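Local coordinates for protein quinone oxidoreductase (Coxiella burnetii, PDB 3TQH) that binds NADPH and probably uses it to reduce quinones, as a member of the zinc-binding dehydrogenase family, at residues D221-G224 against G225-I229. Numbering follows the deposited sequence.
Sequences DLVG and GDVGI. With NDP (NADPH dihydro-nicotinamide-adenine-dinucleotide phosphate), chain B.
Two backbone amides grip OD1 of Asp-221, the carboxylate oxygen that also lies 4.1 Å from CG1 of Val-227. The shorter bond, 2.8 Å from Gly-224 N to Asp-221 OD1, is nearly straight and arrives on the syn side, tilted 24° out of the carboxylate plane. Val-223 N reaches the same OD1 at 3.1 Å from above that plane, on the same face, closing an Asx turn. With CG anti to the backbone N (chi1 168°) and beside the carbonyl carbon, the carboxylate leans over the residues that follow, where both amides lie. Its second oxygen, OD2, is hydrogen-bonded to OG of Ser-243 and sits 3.2 Å from CA of Gly-228, where the lack of a side chain lets the acid lie close against the helix. The arrangement illustrates how an acid ending a strand can order the loop into the next helix: here the turn follows strand 216-221, fourth in the 3-2-1-4-5-6 Rossmann sheet, and lines the NADPH pocket. Leu-222 O comes within 3.3 Å of C4D of the nicotinamide-side ribose, while Val-223 turns CG2 to the adenine, 3.8 Å from N1A. Its other branch, CG1, faces Val-227, whose CG1 lies 4.0 Å from CB of Val-223. Gly-224 and Gly-225 both adopt positive phi, and Gly-224 O receives weak bonds from the N atoms of Val-227 and Gly-228 of helix 225-231.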
ATOM      1  N   ASP A 221      -8.416   9.858   4.121  1.00 11.98           N
ATOM      2  CA  ASP A 221      -8.051  10.610   2.930  1.00 12.50           C
ATOM      3  C   ASP A 221      -6.853   9.950   2.249  1.00 12.47           C
ATOM      4  O   ASP A 221      -5.717  10.050   2.727  1.00 12.82           O
ATOM      5  CB  ASP A 221      -7.730  12.062   3.289  1.00 13.08           C
ATOM      6  CG  ASP A 221      -7.061  12.805   2.157  1.00 14.13           C
ATOM      7  OD1 ASP A 221      -7.424  12.553   0.987  1.00 14.99           O
ATOM      8  OD2 ASP A 221      -6.170  13.642   2.427  1.00 15.12           O
ATOM      9  N   LEU A 222      -7.117   9.273   1.136  1.00 12.09           N
ATOM     10  CA  LEU A 222      -6.075   8.587   0.386  1.00 12.16           C
ATOM     11  C   LEU A 222      -5.657   9.349  -0.872  1.00 12.77           C
ATOM     12  O   LEU A 222      -4.914   8.816  -1.687  1.00 12.92           O
ATOM     13  CB  LEU A 222      -6.540   7.173   0.037  1.00 11.84           C
ATOM     14  CG  LEU A 222      -6.811   6.282   1.257  1.00 11.34           C
ATOM     15  CD1 LEU A 222      -7.630   5.068   0.863  1.00 10.90           C
ATOM     16  CD2 LEU A 222      -5.492   5.869   1.921  1.00 11.67           C
ATOM     17  N   VAL A 223      -6.122  10.594  -1.018  1.00 13.41           N
ATOM     18  CA  VAL A 223      -5.732  11.455  -2.154  1.00 14.42           C
ATOM     19  C   VAL A 223      -4.840  12.619  -1.707  1.00 15.34           C
ATOM     20  O   VAL A 223      -3.858  12.940  -2.366  1.00 16.63           O
ATOM     21  CB  VAL A 223      -6.967  12.014  -2.903  1.00 14.70           C
ATOM     22  CG1 VAL A 223      -6.537  12.902  -4.073  1.00 15.43           C
ATOM     23  CG2 VAL A 223      -7.848  10.872  -3.385  1.00 13.74           C
ATOM     24  N   GLY A 224      -5.183  13.246  -0.592  1.00 15.52           N
ATOM     25  CA  GLY A 224      -4.398  14.352  -0.067  1.00 16.88           C
ATOM     26  C   GLY A 224      -4.591  15.616  -0.886  1.00 18.47           C
ATOM     27  O   GLY A 224      -5.543  15.734  -1.673  1.00 18.69           O
ATOM     28  N   GLY A 225      -3.676  16.563  -0.711  1.00 19.78           N
ATOM     29  CA  GLY A 225      -3.762  17.834  -1.410  1.00 21.49           C
ATOM     30  C   GLY A 225      -5.084  18.499  -1.089  1.00 21.76           C
ATOM     31  O   GLY A 225      -5.535  18.470   0.053  1.00 21.27           O
ATOM     32  N   ASP A 226      -5.723  19.056  -2.110  1.00 22.90           N
ATOM     33  CA  ASP A 226      -6.937  19.843  -1.927  1.00 23.65           C
ATOM     34  C   ASP A 226      -8.172  19.003  -1.591  1.00 22.13           C
ATOM     35  O   ASP A 226      -9.104  19.507  -0.959  1.00 22.32           O
ATOM     36  CB  ASP A 226      -7.187  20.702  -3.169  1.00 25.46           C
ATOM     37  CG  ASP A 226      -6.134  21.784  -3.343  1.00 28.72           C
ATOM     38  OD1 ASP A 226      -6.011  22.652  -2.441  1.00 30.71           O
ATOM     39  OD2 ASP A 226      -5.428  21.772  -4.380  1.00 31.92           O
ATOM     40  N   VAL A 227      -8.182  17.736  -2.012  1.00 20.80           N
ATOM     41  CA  VAL A 227      -9.266  16.811  -1.659  1.00 19.43           C
ATOM     42  C   VAL A 227      -9.285  16.584  -0.155  1.00 18.86           C
ATOM     43  O   VAL A 227     -10.351  16.616   0.466  1.00 18.90           O
ATOM     44  CB  VAL A 227      -9.140  15.455  -2.384  1.00 18.63           C
ATOM     45  CG1 VAL A 227      -9.939  14.370  -1.658  1.00 17.21           C
ATOM     46  CG2 VAL A 227      -9.595  15.586  -3.831  1.00 18.57           C
ATOM     47  N   GLY A 228      -8.101  16.366   0.419  1.00 18.40           N
ATOM     48  CA  GLY A 228      -7.939  16.259   1.866  1.00 17.93           C
ATOM     49  C   GLY A 228      -8.373  17.516   2.592  1.00 19.04           C
ATOM     50  O   GLY A 228      -9.090  17.439   3.589  1.00 19.00           O
ATOM     51  N   ILE A 229      -7.943  18.675   2.093  1.00 20.35           N
ATOM     52  CA  ILE A 229      -8.344  19.964   2.668  1.00 21.63           C
ATOM     53  C   ILE A 229      -9.862  20.128   2.645  1.00 21.81           C
ATOM     54  O   ILE A 229     -10.463  20.520   3.642  1.00 22.36           O
ATOM     55  CB  ILE A 229      -7.730  21.170   1.905  1.00 23.21           C
ATOM     56  CG1 ILE A 229      -6.201  21.164   1.983  1.00 24.15           C
ATOM     57  CG2 ILE A 229      -8.276  22.488   2.453  1.00 24.08           C
ATOM     58  CD1 ILE A 229      -5.654  20.975   3.377  1.00 25.80           C
TER
HETATM   59  PA  NDP B 500      -3.776   3.759  -5.862  1.00  9.67           P
HETATM   60  O1A NDP B 500      -2.967   4.161  -7.029  1.00  9.38           O
HETATM   61  O2A NDP B 500      -3.948   2.295  -5.801  1.00  9.30           O
HETATM   62  O5B NDP B 500      -5.226   4.449  -5.928  1.00 10.56           O
HETATM   63  C5B NDP B 500      -5.885   4.543  -7.176  1.00 11.36           C
HETATM   64  C4B NDP B 500      -7.335   4.948  -6.965  1.00 10.76           C
HETATM   65  O4B NDP B 500      -7.400   6.335  -6.705  1.00 10.87           O
HETATM   66  C3B NDP B 500      -8.236   4.700  -8.168  1.00 11.55           C
HETATM   67  O3B NDP B 500      -9.097   3.614  -7.901  1.00 10.96           O
HETATM   68  C2B NDP B 500      -9.004   6.002  -8.372  1.00 11.52           C
HETATM   69  O2B NDP B 500     -10.398   5.810  -8.461  1.00 11.55           O
HETATM   70  C1B NDP B 500      -8.660   6.803  -7.127  1.00 10.36           C
HETATM   71  N9A NDP B 500      -8.585   8.258  -7.332  1.00 10.61           N
HETATM   72  C8A NDP B 500      -7.696   8.937  -8.128  1.00 12.21           C
HETATM   73  N7A NDP B 500      -7.943  10.258  -8.018  1.00 12.42           N
HETATM   74  C5A NDP B 500      -8.973  10.433  -7.165  1.00 10.47           C
HETATM   75  C6A NDP B 500      -9.617  11.576  -6.715  1.00  9.73           C
HETATM   76  N6A NDP B 500      -9.222  12.763  -7.145  1.00 10.57           N
HETATM   77  N1A NDP B 500     -10.666  11.464  -5.831  1.00  8.93           N
HETATM   78  C2A NDP B 500     -11.064  10.209  -5.394  1.00  8.24           C
HETATM   79  N3A NDP B 500     -10.418   9.067  -5.836  1.00  8.14           N
HETATM   80  C4A NDP B 500      -9.386   9.183  -6.717  1.00  9.65           C
HETATM   81  O3  NDP B 500      -3.132   4.333  -4.502  1.00 10.58           O
HETATM   82  PN  NDP B 500      -3.039   3.578  -3.078  1.00 10.39           P
HETATM   83  O1N NDP B 500      -2.005   2.524  -3.158  1.00 11.69           O
HETATM   84  O2N NDP B 500      -4.366   3.231  -2.550  1.00 10.06           O
HETATM   85  O5D NDP B 500      -2.443   4.777  -2.189  1.00 11.43           O
HETATM   86  C5D NDP B 500      -3.085   6.035  -2.107  1.00 10.81           C
HETATM   87  C4D NDP B 500      -2.113   7.074  -1.557  1.00 10.98           C
HETATM   88  O4D NDP B 500      -1.696   6.712  -0.254  1.00 10.77           O
HETATM   89  C3D NDP B 500      -0.865   7.184  -2.421  1.00 11.92           C
HETATM   90  O3D NDP B 500      -0.556   8.543  -2.627  1.00 12.00           O
HETATM   91  C2D NDP B 500       0.206   6.474  -1.620  1.00 12.48           C
HETATM   92  O2D NDP B 500       1.503   6.982  -1.874  1.00 13.55           O
HETATM   93  C1D NDP B 500      -0.278   6.697  -0.184  1.00 11.98           C
HETATM   94  N1N NDP B 500       0.171   5.683   0.799  1.00 11.57           N
HETATM   95  C2N NDP B 500       0.744   6.135   1.962  1.00 12.08           C
HETATM   96  C3N NDP B 500       1.252   5.265   2.924  1.00 12.08           C
HETATM   97  C7N NDP B 500       1.874   5.774   4.192  1.00 12.38           C
HETATM   98  O7N NDP B 500       2.382   4.839   5.118  1.00 13.05           O
HETATM   99  N7N NDP B 500       1.944   7.086   4.413  1.00 10.79           N
HETATM  100  C4N NDP B 500       1.164   3.788   2.661  1.00 12.70           C
HETATM  101  C5N NDP B 500       0.520   3.361   1.381  1.00 12.66           C
HETATM  102  C6N NDP B 500       0.050   4.342   0.512  1.00 12.52           C
HETATM  103  P2B NDP B 500     -11.181   6.008  -9.855  1.00 14.31           P
HETATM  104  O1X NDP B 500     -12.573   5.452  -9.696  1.00 14.81           O
HETATM  105  O2X NDP B 500     -10.476   5.256 -10.957  1.00 16.49           O
HETATM  106  O3X NDP B 500     -11.279   7.461 -10.234  1.00 14.93           O